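Local coordinates for protein toll-like receptor 13 (Mus musculus, PDB 4Z0C) that recognises single-stranded RNA from bacterial 23S rRNA and signals through MYD88 and TRAF6 to activate NF-kappa-B and the inflammatory response, at residues 24-27 / 28-32; 40-44 / 45-49. All coordinates share one frame; numbering follows the deposited sequence.

Contact 1: residues 24-27 / 28-32. With NAG (2-acetamido-2-deoxy-beta-D-glucopyranose), chain S.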
loop_
_atom_site.group_PDB
_atom_site.type_symbol
_atom_site.label_atom_id
_atom_site.label_comp_id
_atom_site.label_asym_id
_atom_site.label_seq_id
_atom_site.Cartn_x
_atom_site.Cartn_y
_atom_site.Cartn_z
ATOM N N THR A 24 33.586 -17.152 -8.763
ATOM C CA THR A 24 33.943 -18.549 -8.684
ATOM C C THR A 24 35.434 -18.726 -8.453
ATOM O O THR A 24 35.858 -19.718 -7.864
ATOM C CB THR A 24 33.490 -19.298 -9.943
ATOM O OG1 THR A 24 33.717 -20.697 -9.762
ATOM C CG2 THR A 24 34.266 -18.823 -11.157
ATOM N N ASN A 25 36.214 -17.738 -8.886
ATOM C CA ASN A 25 37.666 -17.739 -8.716
ATOM C C ASN A 25 38.104 -16.658 -7.719
ATOM O O ASN A 25 38.143 -15.469 -8.045
ATOM C CB ASN A 25 38.339 -17.555 -10.084
ATOM C CG ASN A 25 39.828 -17.866 -10.066
ATOM O OD1 ASN A 25 40.560 -17.410 -9.186
ATOM N ND2 ASN A 25 40.280 -18.658 -11.048
ATOM N N LEU A 26 38.424 -17.085 -6.502
ATOM C CA LEU A 26 38.715 -16.170 -5.396
ATOM C C LEU A 26 39.883 -15.223 -5.686
ATOM O O LEU A 26 39.778 -14.002 -5.495
ATOM C CB LEU A 26 38.989 -16.959 -4.109
ATOM C CG LEU A 26 39.485 -16.133 -2.922
ATOM C CD1 LEU A 26 38.465 -15.082 -2.556
ATOM C CD2 LEU A 26 39.781 -17.031 -1.721
ATOM N N THR A 27 41.000 -15.797 -6.122
ATOM C CA THR A 27 42.199 -15.024 -6.446
ATOM C C THR A 27 41.999 -13.941 -7.517
ATOM O O THR A 27 42.378 -12.786 -7.310
ATOM C CB THR A 27 43.339 -15.950 -6.861
ATOM O OG1 THR A 27 43.877 -16.555 -5.685
ATOM C CG2 THR A 27 44.427 -15.161 -7.555
ATOM N N GLU A 28 41.395 -14.304 -8.646
ATOM C CA GLU A 28 41.101 -13.317 -9.686
ATOM C C GLU A 28 40.242 -12.180 -9.157
ATOM O O GLU A 28 40.594 -11.011 -9.313
ATOM C CB GLU A 28 40.422 -13.970 -10.892
ATOM C CG GLU A 28 41.396 -14.688 -11.814
ATOM C CD GLU A 28 42.642 -13.849 -12.131
ATOM O OE1 GLU A 28 43.689 -14.051 -11.479
ATOM O OE2 GLU A 28 42.570 -12.991 -13.039
ATOM N N ALA A 29 39.151 -12.532 -8.481
ATOM C CA ALA A 29 38.211 -11.543 -7.977
ATOM C C ALA A 29 38.872 -10.487 -7.083
ATOM O O ALA A 29 38.558 -9.316 -7.172
ATOM C CB ALA A 29 37.065 -12.236 -7.241
ATOM N N ILE A 30 39.801 -10.879 -6.231
ATOM C CA ILE A 30 40.392 -9.881 -5.343
ATOM C C ILE A 30 41.733 -9.294 -5.810
ATOM O O ILE A 30 42.321 -8.477 -5.106
ATOM C CB ILE A 30 40.537 -10.430 -3.914
ATOM C CG1 ILE A 30 41.553 -11.575 -3.877
ATOM C CG2 ILE A 30 39.200 -10.916 -3.414
ATOM C CD1 ILE A 30 41.507 -12.381 -2.589
ATOM N N SER A 31 42.181 -9.663 -7.008
ATOM C CA SER A 31 43.523 -9.262 -7.497
ATOM C C SER A 31 43.714 -7.750 -7.700
ATOM O O SER A 31 44.840 -7.246 -7.660
ATOM C CB SER A 31 43.885 -10.005 -8.791
ATOM O OG SER A 31 42.989 -9.657 -9.840
ATOM N N ASP A 32 42.622 -7.030 -7.931
ATOM C CA ASP A 32 42.719 -5.600 -8.212
ATOM C C ASP A 32 42.345 -4.690 -7.039
ATOM O O ASP A 32 42.228 -3.486 -7.214
ATOM C CB ASP A 32 41.898 -5.239 -9.443
ATOM C CG ASP A 32 40.471 -5.729 -9.350
ATOM O OD1 ASP A 32 40.060 -6.136 -8.248
ATOM O OD2 ASP A 32 39.763 -5.715 -10.380
HETATM C C1 NAG S . 41.729 -18.694 -11.105
HETATM C C2 NAG S . 42.117 -20.175 -11.232
HETATM C C3 NAG S . 43.589 -20.390 -11.601
HETATM C C4 NAG S . 44.073 -19.421 -12.680
HETATM C C5 NAG S . 43.655 -17.989 -12.344
HETATM C C6 NAG S . 44.123 -16.990 -13.404
HETATM C C7 NAG S . 40.818 -21.793 -9.931
HETATM C C8 NAG S . 40.175 -21.989 -8.587
HETATM N N2 NAG S . 41.806 -20.893 -10.004
HETATM O O3 NAG S . 43.766 -21.717 -12.058
HETATM O O4 NAG S . 45.480 -19.511 -12.817
HETATM O O5 NAG S . 42.249 -17.916 -12.178
HETATM O O6 NAG S . 43.745 -17.385 -14.708
HETATM O O7 NAG S . 40.426 -22.447 -10.901
#
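N25 and E28 meet in a local N-cap contact at the start of the short helix 26-30. In the chain this helix falls between strands 15-17 and 39-41, near the N-terminal end of the leucine-rich repeat ectodomain. N25 is the N-cap residue. Its OD1 accepts from E28 N at 3.3 Å, and the N-H points almost straight at the oxygen, at 178°. The donor comes from above the amide, 46° out of its carbonyl plane, rather than along a lone pair. CG of N25 stands anti to the backbone N (chi1 -166°), which turns the amide toward the helix start.

The same amide carries an N-linked sugar. N25 ND2 is bonded to C1 of NAG (chain S), so one side chain caps the helix with its oxygen and holds the glycan with its nitrogen. The E28 side chain lies alongside this sugar. Its CG comes 3.4 Å from the ring oxygen O5 of NAG. The chain then bends at its second torsion and brings OE1 to 3.5 Å from C6 of the same sugar.

Backbone bonds continue the turn: A29 N donates to N25 O, and I30 N to L26 O. On the buried side, L26 and I30 are one turn apart and their side chains cross obliquely, with CD1 of L26 4.1 Å from CD1 of I30. Beyond them, I30 packs on F55, so this face of the helix is turned into the interior of the solenoid. S31 folds back onto the helix backbone. E28 O accepts twice there, from S31 N and from S31 OG, and the hydroxyl lies 2.8 Å from E28 O, in the carbonyl plane on a lone pair.

Contact 2: residues 40-44 / 45-49. With NAG (2-acetamido-2-deoxy-beta-D-glucopyranose), chain E.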
loop_
_atom_site.group_PDB
_atom_site.type_symbol
_atom_site.label_atom_id
_atom_site.label_comp_id
_atom_site.label_asym_id
_atom_site.label_seq_id
_atom_site.Cartn_x
_atom_site.Cartn_y
_atom_site.Cartn_z
ATOM N N LEU A 40 36.870 -7.190 4.156
ATOM C CA LEU A 40 36.561 -7.746 2.850
ATOM C C LEU A 40 35.388 -8.686 2.992
ATOM O O LEU A 40 35.468 -9.636 3.748
ATOM C CB LEU A 40 37.761 -8.506 2.293
ATOM C CG LEU A 40 37.571 -9.227 0.953
ATOM C CD1 LEU A 40 37.153 -8.236 -0.176
ATOM C CD2 LEU A 40 38.840 -9.981 0.567
ATOM N N ASN A 41 34.292 -8.417 2.284
ATOM C CA ASN A 41 33.091 -9.253 2.397
ATOM C C ASN A 41 32.768 -9.952 1.080
ATOM O O ASN A 41 32.350 -9.313 0.120
ATOM C CB ASN A 41 31.880 -8.428 2.895
ATOM C CG ASN A 41 30.686 -9.314 3.290
ATOM O OD1 ASN A 41 30.626 -10.464 2.858
ATOM N ND2 ASN A 41 29.753 -8.811 4.127
ATOM N N LEU A 42 32.938 -11.271 1.039
ATOM C CA LEU A 42 32.665 -12.016 -0.191
ATOM C C LEU A 42 31.465 -12.951 -0.048
ATOM O O LEU A 42 31.385 -13.990 -0.706
ATOM C CB LEU A 42 33.898 -12.814 -0.633
ATOM C CG LEU A 42 35.052 -11.991 -1.222
ATOM C CD1 LEU A 42 36.420 -12.444 -0.715
ATOM C CD2 LEU A 42 35.004 -12.080 -2.734
ATOM N N THR A 43 30.517 -12.550 0.791
ATOM C CA THR A 43 29.284 -13.313 1.013
ATOM C C THR A 43 28.471 -13.487 -0.271
ATOM O O THR A 43 28.420 -12.581 -1.100
ATOM C CB THR A 43 28.407 -12.607 2.058
ATOM O OG1 THR A 43 29.184 -12.404 3.243
ATOM C CG2 THR A 43 27.134 -13.414 2.373
ATOM N N HIS A 44 27.880 -14.670 -0.430
ATOM C CA HIS A 44 26.909 -14.949 -1.488
ATOM C C HIS A 44 27.578 -15.030 -2.866
ATOM O O HIS A 44 27.290 -14.240 -3.757
ATOM C CB HIS A 44 25.741 -13.936 -1.429
ATOM C CG HIS A 44 24.512 -14.350 -2.180
ATOM N ND1 HIS A 44 24.454 -15.479 -2.971
ATOM C CD2 HIS A 44 23.280 -13.787 -2.242
ATOM C CE1 HIS A 44 23.249 -15.585 -3.503
ATOM N NE2 HIS A 44 22.515 -14.578 -3.066
ATOM N N ASN A 45 28.475 -16.005 -3.018
ATOM C CA ASN A 45 29.132 -16.286 -4.295
ATOM C C ASN A 45 29.287 -17.803 -4.473
ATOM O O ASN A 45 28.691 -18.559 -3.731
ATOM C CB ASN A 45 30.480 -15.555 -4.387
ATOM C CG ASN A 45 30.316 -14.052 -4.553
ATOM O OD1 ASN A 45 29.993 -13.568 -5.640
ATOM N ND2 ASN A 45 30.534 -13.306 -3.469
ATOM N N GLU A 46 30.102 -18.254 -5.421
ATOM C CA GLU A 46 30.206 -19.690 -5.698
ATOM C C GLU A 46 31.657 -20.184 -5.594
ATOM O O GLU A 46 32.067 -21.104 -6.308
ATOM C CB GLU A 46 29.634 -20.015 -7.086
ATOM C CG GLU A 46 28.474 -19.111 -7.517
ATOM C CD GLU A 46 28.068 -19.303 -8.975
ATOM O OE1 GLU A 46 28.440 -20.342 -9.567
ATOM O OE2 GLU A 46 27.392 -18.406 -9.537
ATOM N N ILE A 47 32.419 -19.568 -4.692
ATOM C CA ILE A 47 33.793 -19.971 -4.399
ATOM C C ILE A 47 33.861 -21.403 -3.854
ATOM O O ILE A 47 33.110 -21.765 -2.954
ATOM C CB ILE A 47 34.431 -19.012 -3.370
ATOM C CG1 ILE A 47 34.447 -17.581 -3.925
ATOM C CG2 ILE A 47 35.826 -19.488 -2.980
ATOM C CD1 ILE A 47 34.595 -16.507 -2.868
ATOM N N GLN A 48 34.761 -22.211 -4.410
ATOM C CA GLN A 48 34.828 -23.627 -4.070
ATOM C C GLN A 48 36.137 -24.012 -3.376
ATOM O O GLN A 48 36.132 -24.815 -2.448
ATOM C CB GLN A 48 34.623 -24.505 -5.309
ATOM C CG GLN A 48 33.174 -24.636 -5.739
ATOM C CD GLN A 48 32.920 -25.815 -6.667
ATOM O OE1 GLN A 48 33.818 -26.300 -7.334
ATOM N NE2 GLN A 48 31.675 -26.260 -6.725
ATOM N N VAL A 49 37.260 -23.437 -3.796
ATOM C CA VAL A 49 38.522 -23.777 -3.148
ATOM C C VAL A 49 39.282 -22.541 -2.696
ATOM O O VAL A 49 39.197 -21.477 -3.311
ATOM C CB VAL A 49 39.449 -24.667 -4.031
ATOM C CG1 VAL A 49 38.677 -25.834 -4.638
ATOM C CG2 VAL A 49 40.111 -23.854 -5.113
HETATM C C1 NAG E . 29.739 -7.411 4.466
HETATM C C2 NAG E . 28.308 -7.169 5.014
HETATM C C3 NAG E . 28.219 -5.830 5.727
HETATM C C4 NAG E . 29.278 -5.762 6.812
HETATM C C5 NAG E . 30.600 -5.888 6.081
HETATM C C6 NAG E . 31.792 -5.668 7.012
HETATM C C7 NAG E . 26.612 -8.202 3.599
HETATM C C8 NAG E . 25.509 -7.978 2.587
HETATM N N2 NAG E . 27.281 -7.125 3.998
HETATM O O3 NAG E . 26.928 -5.630 6.237
HETATM O O4 NAG E . 29.212 -4.547 7.523
HETATM O O5 NAG E . 30.659 -7.182 5.511
HETATM O O6 NAG E . 32.965 -6.177 6.409
HETATM O O7 NAG E . 26.894 -9.324 4.003
#
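L42 and N45 meet in the turn that follows strand 39-41 of the first leucine-rich repeat (LRR 1, residues 36-57). N45 ND2 donates to L42 O at 3.0 Å. The oxygen lies in the amide plane of N45, whereas the nitrogen sits well above the carbonyl plane of L42, 68° out of it. With CG beside its own backbone N (chi1 -71°), the N45 amide folds back against the turn. The buried amide is well satisfied. ND2 also donates to C18 O, while OD1 accepts from K21 N and I23 N of the preceding coil. The side chain thus ties this turn to its neighbour. L42 O is shared in the same way with N69 ND2 of the next repeat.

Beside this bond, CD1 of I47 reaches CB of L42 at 4.4 Å. The H44 ring stacks with that of W68.

N41 forms an Asx turn: OD1 accepts from T43 N at 2.9 Å. Its ND2 carries NAG (chain E) through a covalent bond to C1. N41 and T43 are the first and third residues of an N-glycosylation sequon. The buried N45, bonded to main-chain atoms on successive coils, forms part of the asparagine ladder typical of leucine-rich repeat solenoids.

Overall arrangement
Contact 1 comes first along the chain, and the two centres lie 10 Å apart. They meet through apolar side chains inside the first coils of the solenoid. CD1 of L26 lies 3.8 Å from CD1 of L42 and 4.1 Å from CD1 of I47. CG2 of I30 comes 4.1 Å from CD2 of L40. Helix 26-30 therefore packs against both strand 39-41 and the loop after it. Each contact holds a glycosylated asparagine, N25 in contact 1 and N41 in contact 2. The bound RNA is much closer to contact 2, with nearest atoms about 5 Å apart, against about 14 Å for contact 1.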